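Local coordinates for protein BauA (Acinetobacter baumannii, PDB 6HCP) that serves as the outer-membrane receptor for ferric preacinetobactin and probably carries this iron-siderophore complex across the membrane by TonB-dependent transport, at residues I533-D541 / T551-R559; T582-K590 / G598-K606. All coordinates share one frame; numbering follows the deposited sequence.

Contact 1 (I533-D541 / T551-R559). With EDO (1,2-ethanediol), chain E.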
ATOM      1  N   ILE A 533      -1.291  20.310 -37.232  1.00 23.75           N
ATOM      2  CA  ILE A 533      -0.131  21.171 -37.065  1.00 25.65           C
ATOM      3  C   ILE A 533       1.030  20.503 -37.803  1.00 27.92           C
ATOM      4  O   ILE A 533       1.435  19.405 -37.395  1.00 31.10           O
ATOM      5  CB  ILE A 533       0.231  21.361 -35.585  1.00 24.02           C
ATOM      6  CG1 ILE A 533      -0.904  21.977 -34.769  1.00 27.82           C
ATOM      7  CG2 ILE A 533       1.515  22.167 -35.455  1.00 24.91           C
ATOM      8  CD1 ILE A 533      -0.755  21.786 -33.270  1.00 29.34           C
ATOM      9  N   THR A 534       1.661  21.242 -38.719  1.00 23.63           N
ATOM     10  CA  THR A 534       2.863  20.775 -39.392  1.00 25.50           C
ATOM     11  C   THR A 534       4.069  21.527 -38.854  1.00 24.61           C
ATOM     12  O   THR A 534       4.062  22.746 -38.781  1.00 27.62           O
ATOM     13  CB  THR A 534       2.753  20.898 -40.922  1.00 28.88           C
ATOM     14  OG1 THR A 534       2.506  22.266 -41.244  1.00 29.59           O
ATOM     15  CG2 THR A 534       1.657  20.019 -41.478  1.00 29.86           C
ATOM     16  N   LYS A 535       5.151  20.780 -38.596  1.00 24.33           N
ATOM     17  CA  LYS A 535       6.380  21.371 -38.092  1.00 22.47           C
ATOM     18  C   LYS A 535       7.534  20.931 -38.988  1.00 26.00           C
ATOM     19  O   LYS A 535       7.800  19.736 -39.144  1.00 24.20           O
ATOM     20  CB  LYS A 535       6.665  20.948 -36.646  1.00 23.27           C
ATOM     21  CG  LYS A 535       7.930  21.552 -36.051  1.00 24.98           C
ATOM     22  CD  LYS A 535       8.182  21.165 -34.569  1.00 25.63           C
ATOM     23  CE  LYS A 535       9.072  22.126 -33.821  1.00 27.05           C
ATOM     24  NZ  LYS A 535      10.466  22.136 -34.326  1.00 30.74           N
ATOM     25  N   PRO A 536       8.298  21.885 -39.545  1.00 25.55           N
ATOM     26  CA  PRO A 536       9.409  21.521 -40.422  1.00 26.29           C
ATOM     27  C   PRO A 536      10.663  21.112 -39.632  1.00 26.15           C
ATOM     28  O   PRO A 536      10.836  21.513 -38.480  1.00 27.35           O
ATOM     29  CB  PRO A 536       9.677  22.790 -41.249  1.00 28.19           C
ATOM     30  CG  PRO A 536       9.121  23.919 -40.414  1.00 34.05           C
ATOM     31  CD  PRO A 536       8.024  23.328 -39.533  1.00 27.98           C
ATOM     32  N   SER A 537      11.545  20.345 -40.293  1.00 25.15           N
ATOM     33  CA  SER A 537      12.859  20.062 -39.780  1.00 25.96           C
ATOM     34  C   SER A 537      13.848  20.084 -40.952  1.00 24.75           C
ATOM     35  O   SER A 537      13.472  19.991 -42.114  1.00 26.90           O
ATOM     36  CB  SER A 537      12.908  18.721 -39.045  1.00 27.22           C
ATOM     37  OG  SER A 537      12.640  17.653 -39.952  1.00 28.58           O
ATOM     38  N   SER A 538      15.118  20.240 -40.597  1.00 29.41           N
ATOM     39  CA  SER A 538      16.193  20.422 -41.572  1.00 31.25           C
ATOM     40  C   SER A 538      17.189  19.265 -41.444  1.00 38.15           C
ATOM     41  O   SER A 538      17.393  18.772 -40.360  1.00 32.90           O
ATOM     42  CB  SER A 538      16.853  21.753 -41.363  1.00 33.50           C
ATOM     43  OG  SER A 538      15.958  22.829 -41.637  1.00 30.90           O
ATOM     44  N   TYR A 539      17.811  18.869 -42.557  1.00 32.81           N
ATOM     45  CA  TYR A 539      18.832  17.826 -42.532  1.00 40.60           C
ATOM     46  C   TYR A 539      19.675  17.869 -43.816  1.00 40.67           C
ATOM     47  O   TYR A 539      19.286  18.463 -44.812  1.00 33.28           O
ATOM     48  CB  TYR A 539      18.162  16.462 -42.349  1.00 33.58           C
ATOM     49  CG  TYR A 539      17.120  16.147 -43.384  1.00 35.19           C
ATOM     50  CD1 TYR A 539      17.496  15.638 -44.612  1.00 37.54           C
ATOM     51  CD2 TYR A 539      15.765  16.286 -43.140  1.00 47.95           C
ATOM     52  CE1 TYR A 539      16.581  15.410 -45.620  1.00 45.57           C
ATOM     53  CE2 TYR A 539      14.826  16.017 -44.126  1.00 49.90           C
ATOM     54  CZ  TYR A 539      15.237  15.595 -45.376  1.00 49.03           C
ATOM     55  OH  TYR A 539      14.363  15.334 -46.396  1.00 56.95           O
ATOM     56  N   LEU A 540      20.791  17.140 -43.789  1.00 37.42           N
ATOM     57  CA  LEU A 540      21.683  16.944 -44.927  1.00 41.16           C
ATOM     58  C   LEU A 540      21.142  15.820 -45.810  1.00 43.24           C
ATOM     59  O   LEU A 540      20.953  14.718 -45.330  1.00 49.44           O
ATOM     60  CB  LEU A 540      23.055  16.610 -44.338  1.00 44.19           C
ATOM     61  CG  LEU A 540      24.260  16.788 -45.253  1.00 51.67           C
ATOM     62  CD1 LEU A 540      24.264  18.167 -45.908  1.00 43.11           C
ATOM     63  CD2 LEU A 540      25.553  16.567 -44.470  1.00 52.12           C
ATOM     64  N   ASP A 541      20.739  16.155 -47.045  1.00 40.60           N
ATOM     65  CA  ASP A 541      20.112  15.241 -47.992  1.00 42.28           C
ATOM     66  C   ASP A 541      21.142  14.698 -48.996  1.00 58.89           C
ATOM     67  O   ASP A 541      21.506  15.379 -49.956  1.00 44.29           O
ATOM     68  CB  ASP A 541      18.950  15.938 -48.707  1.00 43.33           C
ATOM     69  CG  ASP A 541      18.155  15.029 -49.633  1.00 57.63           C
ATOM     70  OD1 ASP A 541      18.531  13.844 -49.753  1.00 56.09           O
ATOM     71  OD2 ASP A 541      17.227  15.534 -50.299  1.00 53.22           O
ATOM     72  N   THR A 551      23.169  18.343 -50.006  1.00 33.38           N
ATOM     73  CA  THR A 551      22.615  19.662 -49.766  1.00 32.98           C
ATOM     74  C   THR A 551      21.782  19.659 -48.472  1.00 36.95           C
ATOM     75  O   THR A 551      20.982  18.762 -48.246  1.00 37.04           O
ATOM     76  CB  THR A 551      21.782  20.104 -50.972  1.00 38.07           C
ATOM     77  OG1 THR A 551      22.604  19.964 -52.139  1.00 38.41           O
ATOM     78  CG2 THR A 551      21.255  21.520 -50.836  1.00 39.18           C
ATOM     79  N   PHE A 552      22.009  20.663 -47.627  1.00 33.38           N
ATOM     80  CA  PHE A 552      21.238  20.889 -46.398  1.00 35.61           C
ATOM     81  C   PHE A 552      19.890  21.529 -46.749  1.00 36.51           C
ATOM     82  O   PHE A 552      19.844  22.559 -47.446  1.00 32.49           O
ATOM     83  CB  PHE A 552      22.050  21.745 -45.438  1.00 32.14           C
ATOM     84  CG  PHE A 552      21.549  21.768 -44.014  1.00 34.17           C
ATOM     85  CD1 PHE A 552      21.667  20.645 -43.207  1.00 33.80           C
ATOM     86  CD2 PHE A 552      20.962  22.909 -43.479  1.00 35.53           C
ATOM     87  CE1 PHE A 552      21.218  20.666 -41.899  1.00 34.35           C
ATOM     88  CE2 PHE A 552      20.517  22.932 -42.163  1.00 35.19           C
ATOM     89  CZ  PHE A 552      20.653  21.811 -41.372  1.00 39.02           C
ATOM     90  N   VAL A 553      18.797  20.854 -46.366  1.00 28.74           N
ATOM     91  CA  VAL A 553      17.452  21.225 -46.791  1.00 31.60           C
ATOM     92  C   VAL A 553      16.531  21.360 -45.572  1.00 35.34           C
ATOM     93  O   VAL A 553      16.804  20.797 -44.523  1.00 32.03           O
ATOM     94  CB  VAL A 553      16.875  20.231 -47.813  1.00 33.62           C
ATOM     95  CG1 VAL A 553      17.644  20.263 -49.117  1.00 37.80           C
ATOM     96  CG2 VAL A 553      16.792  18.812 -47.262  1.00 39.22           C
ATOM     97  N   SER A 554      15.435  22.111 -45.752  1.00 28.80           N
ATOM     98  CA  SER A 554      14.430  22.361 -44.704  1.00 27.50           C
ATOM     99  C   SER A 554      13.138  21.632 -45.075  1.00 30.97           C
ATOM    100  O   SER A 554      12.073  22.070 -44.700  1.00 50.34           O
ATOM    101  CB  SER A 554      14.219  23.843 -44.524  1.00 31.83           C
ATOM    102  OG  SER A 554      13.800  24.423 -45.754  1.00 31.47           O
ATOM    103  N   ASP A 555      13.303  20.438 -45.655  1.00 32.87           N
ATOM    104  CA  ASP A 555      12.281  19.613 -46.297  1.00 45.18           C
ATOM    105  C   ASP A 555      11.601  18.651 -45.305  1.00 32.72           C
ATOM    106  O   ASP A 555      10.676  17.952 -45.686  1.00 35.08           O
ATOM    107  CB  ASP A 555      12.900  18.706 -47.373  1.00 39.68           C
ATOM    108  CG  ASP A 555      13.310  19.427 -48.637  1.00 52.37           C
ATOM    109  OD1 ASP A 555      12.972  20.614 -48.750  1.00 50.26           O
ATOM    110  OD2 ASP A 555      14.067  18.825 -49.434  1.00 59.30           O
ATOM    111  N   GLY A 556      12.171  18.460 -44.119  1.00 29.14           N
ATOM    112  CA  GLY A 556      11.595  17.477 -43.200  1.00 29.44           C
ATOM    113  C   GLY A 556      10.260  17.977 -42.671  1.00 27.78           C
ATOM    114  O   GLY A 556      10.022  19.183 -42.611  1.00 26.16           O
ATOM    115  N   GLU A 557       9.408  17.055 -42.226  1.00 26.85           N
ATOM    116  CA  GLU A 557       8.141  17.450 -41.677  1.00 25.18           C
ATOM    117  C   GLU A 557       7.628  16.408 -40.685  1.00 25.06           C
ATOM    118  O   GLU A 557       7.642  15.203 -40.966  1.00 25.10           O
ATOM    119  CB  GLU A 557       7.127  17.645 -42.795  1.00 28.03           C
ATOM    120  CG  GLU A 557       5.793  18.178 -42.297  1.00 30.96           C
ATOM    121  CD  GLU A 557       4.789  18.385 -43.418  1.00 36.70           C
ATOM    122  OE1 GLU A 557       4.091  17.400 -43.805  1.00 36.06           O
ATOM    123  OE2 GLU A 557       4.680  19.540 -43.855  1.00 35.28           O
ATOM    124  N   GLN A 558       7.004  16.927 -39.622  1.00 23.83           N
ATOM    125  CA  GLN A 558       6.134  16.166 -38.752  1.00 24.50           C
ATOM    126  C   GLN A 558       4.746  16.818 -38.824  1.00 23.65           C
ATOM    127  O   GLN A 558       4.630  18.048 -38.849  1.00 27.24           O
ATOM    128  CB  GLN A 558       6.678  16.183 -37.326  1.00 23.01           C
ATOM    129  CG  GLN A 558       5.783  15.435 -36.328  1.00 25.40           C
ATOM    130  CD  GLN A 558       6.409  15.252 -34.963  1.00 25.28           C
ATOM    131  OE1 GLN A 558       7.625  15.235 -34.817  1.00 25.47           O
ATOM    132  NE2 GLN A 558       5.576  15.176 -33.935  1.00 23.18           N
ATOM    133  N   ARG A 559       3.717  15.987 -38.881  1.00 22.04           N
ATOM    134  CA  ARG A 559       2.344  16.436 -38.934  1.00 24.92           C
ATOM    135  C   ARG A 559       1.558  15.783 -37.801  1.00 23.49           C
ATOM    136  O   ARG A 559       1.409  14.570 -37.773  1.00 26.77           O
ATOM    137  CB  ARG A 559       1.686  16.035 -40.259  1.00 27.42           C
ATOM    138  CG  ARG A 559       0.273  16.576 -40.424  1.00 27.01           C
ATOM    139  CD  ARG A 559      -0.364  16.117 -41.735  1.00 30.07           C
ATOM    140  NE  ARG A 559      -0.532  14.673 -41.797  1.00 31.02           N
ATOM    141  CZ  ARG A 559      -0.446  13.949 -42.916  1.00 43.47           C
ATOM    142  NH1 ARG A 559      -0.525  12.632 -42.870  1.00 40.49           N
ATOM    143  NH2 ARG A 559      -0.307  14.546 -44.084  1.00 40.55           N
TER
HETATM  144  C1  EDO E 802      10.678  15.396 -38.347  1.00 41.73           C
HETATM  145  O1  EDO E 802      10.516  16.656 -38.994  1.00 38.51           O
HETATM  146  C2  EDO E 802      10.583  14.353 -39.450  1.00 38.55           C
HETATM  147  O2  EDO E 802      11.785  14.418 -40.220  1.00 49.86           O
HETATM  148  O   HOH W   1      14.787  16.345 -49.553  1.00 60.95           O
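V553 and Y539 meet as a CH-pi pair, with CG2 of V553 over one face of the tyrosine ring, 4.2 Å from its centroid. Y539 turns CG between its own N and carbonyl carbon (chi1 56°), which folds the ring back over the partner strand, and CE2 lies 3.7 Å from CA of G556, where no side chain intervenes. On the other face of this antiparallel pair, F552 CD1 approaches the backbone carbon of Y539 at 3.5 Å, and its ring also meets that of F505. Paired backbone bonds hold the arrangement: Y539 N reaches V553 O at 2.9 Å, and V553 N returns to Y539 O almost straight (172°). Between Y539 and S537 the register slips by one at a beta bulge that takes in S554 and D555. The bulge brings D555 to the end of the tyrosine, its carboxylate plane steeply inclined to the ring. One water donates to D555 OD2 (2.6 Å) and to D541 OD2 (2.7 Å), while D541 OD1 is taken by S543. These two OD2 atoms are only 4.6 Å apart, so the shared water probably eases their repulsion, and one carboxylate may be somewhat easier to protonate.

Contact 2 (T582-K590 / G598-K606). With C8E ((hydroxyethyloxy)tri(ethyloxy)octane), chain B; EDO (1,2-ethanediol), chain E.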
ATOM      1  N   THR A 582      -8.130  12.542 -25.613  1.00 30.06           N
ATOM      2  CA  THR A 582      -7.547  12.974 -26.871  1.00 28.17           C
ATOM      3  C   THR A 582      -7.115  11.776 -27.713  1.00 32.17           C
ATOM      4  O   THR A 582      -6.739  10.738 -27.187  1.00 31.12           O
ATOM      5  CB  THR A 582      -6.317  13.853 -26.660  1.00 33.33           C
ATOM      6  OG1 THR A 582      -5.466  13.101 -25.783  1.00 36.64           O
ATOM      7  CG2 THR A 582      -6.657  15.228 -26.134  1.00 29.12           C
ATOM      8  N   TYR A 583      -7.253  11.941 -29.031  1.00 27.82           N
ATOM      9  CA  TYR A 583      -6.600  11.112 -30.019  1.00 31.57           C
ATOM     10  C   TYR A 583      -5.618  11.989 -30.804  1.00 28.80           C
ATOM     11  O   TYR A 583      -5.977  13.077 -31.258  1.00 27.51           O
ATOM     12  CB  TYR A 583      -7.604  10.494 -30.999  1.00 35.15           C
ATOM     13  CG  TYR A 583      -6.947   9.768 -32.150  1.00 41.63           C
ATOM     14  CD1 TYR A 583      -6.279   8.563 -31.952  1.00 50.82           C
ATOM     15  CD2 TYR A 583      -6.859  10.356 -33.410  1.00 53.22           C
ATOM     16  CE1 TYR A 583      -5.534   7.974 -32.965  1.00 52.63           C
ATOM     17  CE2 TYR A 583      -6.155   9.758 -34.445  1.00 52.81           C
ATOM     18  CZ  TYR A 583      -5.489   8.564 -34.221  1.00 57.95           C
ATOM     19  OH  TYR A 583      -4.826   7.967 -35.258  1.00 67.13           O
ATOM     20  N   LEU A 584      -4.371  11.534 -30.880  1.00 25.77           N
ATOM     21  CA  LEU A 584      -3.306  12.229 -31.584  1.00 27.47           C
ATOM     22  C   LEU A 584      -2.693  11.283 -32.614  1.00 31.23           C
ATOM     23  O   LEU A 584      -2.385  10.125 -32.294  1.00 28.26           O
ATOM     24  CB  LEU A 584      -2.270  12.662 -30.546  1.00 27.81           C
ATOM     25  CG  LEU A 584      -0.988  13.273 -31.092  1.00 30.39           C
ATOM     26  CD1 LEU A 584      -1.264  14.670 -31.619  1.00 34.01           C
ATOM     27  CD2 LEU A 584       0.075  13.311 -30.013  1.00 32.76           C
ATOM     28  N   ASP A 585      -2.470  11.817 -33.818  1.00 26.06           N
ATOM     29  CA  ASP A 585      -1.770  11.118 -34.871  1.00 27.44           C
ATOM     30  C   ASP A 585      -0.532  11.932 -35.233  1.00 26.47           C
ATOM     31  O   ASP A 585      -0.611  12.860 -36.040  1.00 25.77           O
ATOM     32  CB  ASP A 585      -2.689  10.914 -36.079  1.00 35.05           C
ATOM     33  CG  ASP A 585      -1.999  10.252 -37.250  1.00 43.20           C
ATOM     34  OD1 ASP A 585      -1.139   9.403 -36.973  1.00 44.75           O
ATOM     35  OD2 ASP A 585      -2.178  10.751 -38.392  1.00 56.27           O
ATOM     36  N   PRO A 586       0.620  11.671 -34.570  1.00 25.84           N
ATOM     37  CA  PRO A 586       1.841  12.437 -34.785  1.00 25.77           C
ATOM     38  C   PRO A 586       2.729  11.707 -35.796  1.00 27.52           C
ATOM     39  O   PRO A 586       3.296  10.656 -35.470  1.00 25.94           O
ATOM     40  CB  PRO A 586       2.460  12.466 -33.380  1.00 25.12           C
ATOM     41  CG  PRO A 586       2.026  11.156 -32.752  1.00 26.76           C
ATOM     42  CD  PRO A 586       0.799  10.670 -33.500  1.00 25.78           C
ATOM     43  N   GLU A 587       2.655  12.137 -37.060  1.00 26.89           N
ATOM     44  CA  GLU A 587       3.247  11.372 -38.160  1.00 24.53           C
ATOM     45  C   GLU A 587       4.498  12.081 -38.685  1.00 23.41           C
ATOM     46  O   GLU A 587       4.491  13.280 -38.941  1.00 24.40           O
ATOM     47  CB  GLU A 587       2.236  11.158 -39.289  1.00 27.67           C
ATOM     48  CG  GLU A 587       2.855  10.402 -40.467  1.00 30.91           C
ATOM     49  CD  GLU A 587       1.895  10.017 -41.588  1.00 39.48           C
ATOM     50  OE1 GLU A 587       0.720   9.959 -41.327  1.00 42.51           O
ATOM     51  OE2 GLU A 587       2.342   9.787 -42.714  1.00 38.27           O
ATOM     52  N   LEU A 588       5.556  11.300 -38.913  1.00 24.15           N
ATOM     53  CA  LEU A 588       6.760  11.783 -39.560  1.00 23.43           C
ATOM     54  C   LEU A 588       6.534  11.680 -41.077  1.00 28.46           C
ATOM     55  O   LEU A 588       6.599  10.597 -41.620  1.00 28.84           O
ATOM     56  CB  LEU A 588       7.961  10.949 -39.130  1.00 25.80           C
ATOM     57  CG  LEU A 588       8.201  10.864 -37.620  1.00 26.16           C
ATOM     58  CD1 LEU A 588       9.448  10.042 -37.341  1.00 28.18           C
ATOM     59  CD2 LEU A 588       8.353  12.265 -37.040  1.00 26.81           C
ATOM     60  N   THR A 589       6.056  12.769 -41.682  1.00 29.33           N
ATOM     61  CA  THR A 589       5.587  12.714 -43.077  1.00 30.49           C
ATOM     62  C   THR A 589       6.766  12.797 -44.050  1.00 31.05           C
ATOM     63  O   THR A 589       6.729  12.160 -45.104  1.00 32.25           O
ATOM     64  CB  THR A 589       4.559  13.807 -43.378  1.00 31.35           C
ATOM     65  OG1 THR A 589       5.141  15.050 -42.992  1.00 31.04           O
ATOM     66  CG2 THR A 589       3.250  13.548 -42.674  1.00 30.07           C
ATOM     67  N   LYS A 590       7.822  13.532 -43.684  1.00 26.70           N
ATOM     68  CA  LYS A 590       9.000  13.643 -44.547  1.00 30.97           C
ATOM     69  C   LYS A 590      10.260  13.581 -43.688  1.00 32.08           C
ATOM     70  O   LYS A 590      10.450  14.398 -42.798  1.00 29.11           O
ATOM     71  CB  LYS A 590       8.941  14.935 -45.366  1.00 33.70           C
ATOM     72  CG  LYS A 590       7.670  15.101 -46.189  1.00 45.94           C
ATOM     73  CD  LYS A 590       7.436  16.506 -46.708  1.00 67.26           C
ATOM     74  CE  LYS A 590       5.999  16.756 -47.115  1.00 71.67           C
ATOM     75  NZ  LYS A 590       5.778  18.185 -47.441  1.00 80.81           N
ATOM     76  N   GLY A 598       6.056   8.166 -42.814  1.00 27.57           N
ATOM     77  CA  GLY A 598       4.844   7.499 -42.429  1.00 27.17           C
ATOM     78  C   GLY A 598       4.945   6.852 -41.052  1.00 29.96           C
ATOM     79  O   GLY A 598       3.946   6.362 -40.537  1.00 27.92           O
ATOM     80  N   HIS A 599       6.104   6.970 -40.398  1.00 28.74           N
ATOM     81  CA  HIS A 599       6.250   6.421 -39.028  1.00 25.68           C
ATOM     82  C   HIS A 599       5.592   7.370 -38.015  1.00 25.47           C
ATOM     83  O   HIS A 599       5.259   8.525 -38.320  1.00 26.40           O
ATOM     84  CB  HIS A 599       7.725   6.187 -38.702  1.00 26.88           C
ATOM     85  CG  HIS A 599       8.343   5.055 -39.449  1.00 28.04           C
ATOM     86  ND1 HIS A 599       9.636   4.641 -39.216  1.00 31.00           N
ATOM     87  CD2 HIS A 599       7.863   4.268 -40.441  1.00 34.16           C
ATOM     88  CE1 HIS A 599       9.930   3.635 -40.028  1.00 35.10           C
ATOM     89  NE2 HIS A 599       8.865   3.402 -40.800  1.00 34.58           N
ATOM     90  N   THR A 600       5.391   6.858 -36.805  1.00 23.23           N
ATOM     91  CA  THR A 600       4.833   7.636 -35.705  1.00 27.25           C
ATOM     92  C   THR A 600       5.992   8.308 -34.963  1.00 25.35           C
ATOM     93  O   THR A 600       7.041   7.714 -34.766  1.00 25.12           O
ATOM     94  CB  THR A 600       4.019   6.741 -34.767  1.00 26.88           C
ATOM     95  OG1 THR A 600       2.943   6.195 -35.521  1.00 27.34           O
ATOM     96  CG2 THR A 600       3.482   7.458 -33.552  1.00 26.96           C
ATOM     97  N   ALA A 601       5.805   9.571 -34.584  1.00 24.98           N
ATOM     98  CA  ALA A 601       6.805  10.313 -33.832  1.00 22.33           C
ATOM     99  C   ALA A 601       7.069   9.618 -32.495  1.00 21.83           C
ATOM    100  O   ALA A 601       6.170   8.954 -31.944  1.00 23.86           O
ATOM    101  CB  ALA A 601       6.354  11.734 -33.607  1.00 23.74           C
ATOM    102  N   VAL A 602       8.282   9.826 -31.973  1.00 21.96           N
ATOM    103  CA  VAL A 602       8.686   9.208 -30.709  1.00 22.81           C
ATOM    104  C   VAL A 602       7.987   9.899 -29.533  1.00 22.45           C
ATOM    105  O   VAL A 602       7.473  11.016 -29.638  1.00 22.61           O
ATOM    106  CB  VAL A 602      10.214   9.232 -30.527  1.00 23.04           C
ATOM    107  CG1 VAL A 602      10.937   8.436 -31.610  1.00 27.68           C
ATOM    108  CG2 VAL A 602      10.736  10.656 -30.440  1.00 25.90           C
ATOM    109  N   ALA A 603       7.944   9.172 -28.411  1.00 24.38           N
ATOM    110  CA  ALA A 603       7.802   9.695 -27.043  1.00 22.68           C
ATOM    111  C   ALA A 603       6.333   9.854 -26.650  1.00 23.73           C
ATOM    112  O   ALA A 603       6.002   9.671 -25.472  1.00 23.94           O
ATOM    113  CB  ALA A 603       8.578  10.981 -26.853  1.00 23.91           C
ATOM    114  N   VAL A 604       5.499  10.355 -27.563  1.00 21.54           N
ATOM    115  CA  VAL A 604       4.145  10.757 -27.230  1.00 22.21           C
ATOM    116  C   VAL A 604       3.183   9.601 -27.479  1.00 23.56           C
ATOM    117  O   VAL A 604       3.323   8.868 -28.448  1.00 26.40           O
ATOM    118  CB  VAL A 604       3.709  12.018 -27.993  1.00 25.03           C
ATOM    119  CG1 VAL A 604       4.489  13.224 -27.504  1.00 29.92           C
ATOM    120  CG2 VAL A 604       3.817  11.835 -29.497  1.00 30.13           C
ATOM    121  N   PRO A 605       2.138   9.461 -26.641  1.00 24.95           N
ATOM    122  CA  PRO A 605       1.098   8.460 -26.864  1.00 24.91           C
ATOM    123  C   PRO A 605       0.077   8.985 -27.871  1.00 24.56           C
ATOM    124  O   PRO A 605      -0.160  10.197 -27.935  1.00 24.13           O
ATOM    125  CB  PRO A 605       0.446   8.312 -25.481  1.00 23.87           C
ATOM    126  CG  PRO A 605       0.630   9.656 -24.844  1.00 25.74           C
ATOM    127  CD  PRO A 605       1.960  10.172 -25.363  1.00 24.68           C
ATOM    128  N   LYS A 606      -0.600   8.069 -28.569  1.00 24.69           N
ATOM    129  CA  LYS A 606      -1.666   8.468 -29.484  1.00 22.79           C
ATOM    130  C   LYS A 606      -2.989   8.681 -28.744  1.00 26.74           C
ATOM    131  O   LYS A 606      -3.784   9.498 -29.155  1.00 26.71           O
ATOM    132  CB  LYS A 606      -1.839   7.434 -30.593  1.00 25.48           C
ATOM    133  CG  LYS A 606      -0.672   7.429 -31.568  1.00 28.15           C
ATOM    134  CD  LYS A 606      -0.824   6.418 -32.680  1.00 35.12           C
ATOM    135  CE  LYS A 606      -1.668   6.904 -33.826  1.00 47.17           C
ATOM    136  NZ  LYS A 606      -1.300   6.163 -35.055  1.00 49.42           N
TER
HETATM  137  C1  C8E B 827     -12.789  12.996 -28.709  1.00 60.20           C
HETATM  138  C2  C8E B 827     -12.725  11.540 -28.326  1.00 63.07           C
HETATM  139  C3  C8E B 827     -11.287  11.049 -28.184  1.00 54.75           C
HETATM  140  C4  C8E B 827     -11.282   9.589 -27.729  1.00 63.17           C
HETATM  141  C5  C8E B 827      -9.883   9.082 -27.399  1.00 64.66           C
HETATM  142  C6  C8E B 827      -9.928   7.881 -26.457  1.00 58.87           C
HETATM  143  C7  C8E B 827      -8.545   7.576 -25.892  1.00 61.68           C
HETATM  144  C8  C8E B 827      -8.585   6.719 -24.616  1.00 50.90           C
HETATM  145  O9  C8E B 827      -7.451   5.865 -24.525  1.00 48.35           O
HETATM  146  C10 C8E B 827      -6.809   5.741 -23.247  1.00 41.83           C
HETATM  147  C11 C8E B 827      -5.592   4.833 -23.313  1.00 47.66           C
HETATM  148  O12 C8E B 827      -5.850   3.481 -22.924  1.00 53.96           O
HETATM  149  C13 C8E B 827      -5.545   2.530 -23.988  1.00 79.35           C
HETATM  150  C14 C8E B 827      -4.344   1.607 -23.677  1.00 87.85           C
HETATM  151  O15 C8E B 827      -3.509   1.215 -24.812  1.00 78.65           O
HETATM  152  C16 C8E B 827      -2.206   0.665 -24.418  1.00 42.91           C
HETATM  153  C17 C8E B 827      -1.211   0.315 -25.569  1.00 43.03           C
HETATM  154  O18 C8E B 827      -0.113  -0.444 -24.963  1.00 38.71           O
HETATM  155  C1  EDO E 802      10.678  15.396 -38.347  1.00 41.73           C
HETATM  156  O1  EDO E 802      10.516  16.656 -38.994  1.00 38.51           O
HETATM  157  C2  EDO E 802      10.583  14.353 -39.450  1.00 38.55           C
HETATM  158  O2  EDO E 802      11.785  14.418 -40.220  1.00 49.86           O
HETATM  159  O   HOH W   2      -3.592  11.789 -27.390  1.00 39.98           O
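P586 is a central bump in this beta hairpin of the barrel wall, and segment 598-606 curls round it. CB of P586 rests against CB of A601 at 4.0 Å, CG meets CG2 of V604 at 3.8 Å, and CD lies on the CG methylene of K606, with the T600 methyl beside the ring. The hollow exists because the second strand leaves its partner here. P586 O accepts a bond from A601 N and L584 N gives one to K606 O, so a two-residue step on one side faces a five-residue step on the other. The surplus bows toward the barrel interior, on the side where L584 and P586 point, and V604 turns back to set CG2 against both P586 and CD2 of L584, whose side chain crosses it at about a right angle. P605 meanwhile packs on strand 622-637.

Beyond the proline, L588 puts CD2 against the A601 methyl, 4.0 Å away. The extended E587 chain lies along G598, with OE2 3.4 Å from CA of that glycine. At the other end, K606 runs alongside Y583 and D585. Its CG sits tightly on L584 O at 3.3 Å, and a bend at chi3 (83°) carries CE to the Y583 hydroxyl and NZ to within a long salt bridge of D585 OD1. T582 closes this end: its OG1 is hydrogen-bonded to P89 O and also accepts from a water that donates its second proton to K606 O at 2.9 Å.

Contact 1 closes before contact 2 opens along the chain, and their centres lie about 16 Å apart on the same side of the barrel. Strands 549-569 and 575-590, one from each contact, are consecutive and adjacent, so four neighbouring strands run antiparallel through both. At the seam T589 and K590 form a classic beta bulge opposite E557: K590 O is 2.9 Å from E557 N, and T589 OG1 is 2.7 Å from E557 OE1, both probable hydrogen bonds. A 1,2-ethanediol molecule, probably from the crystallisation liquor, bridges S537 OG and K590 O. The two contacts thus form a continuous patch of barrel wall, which Y109 and P89 of the plug domain touch through I533 and T582.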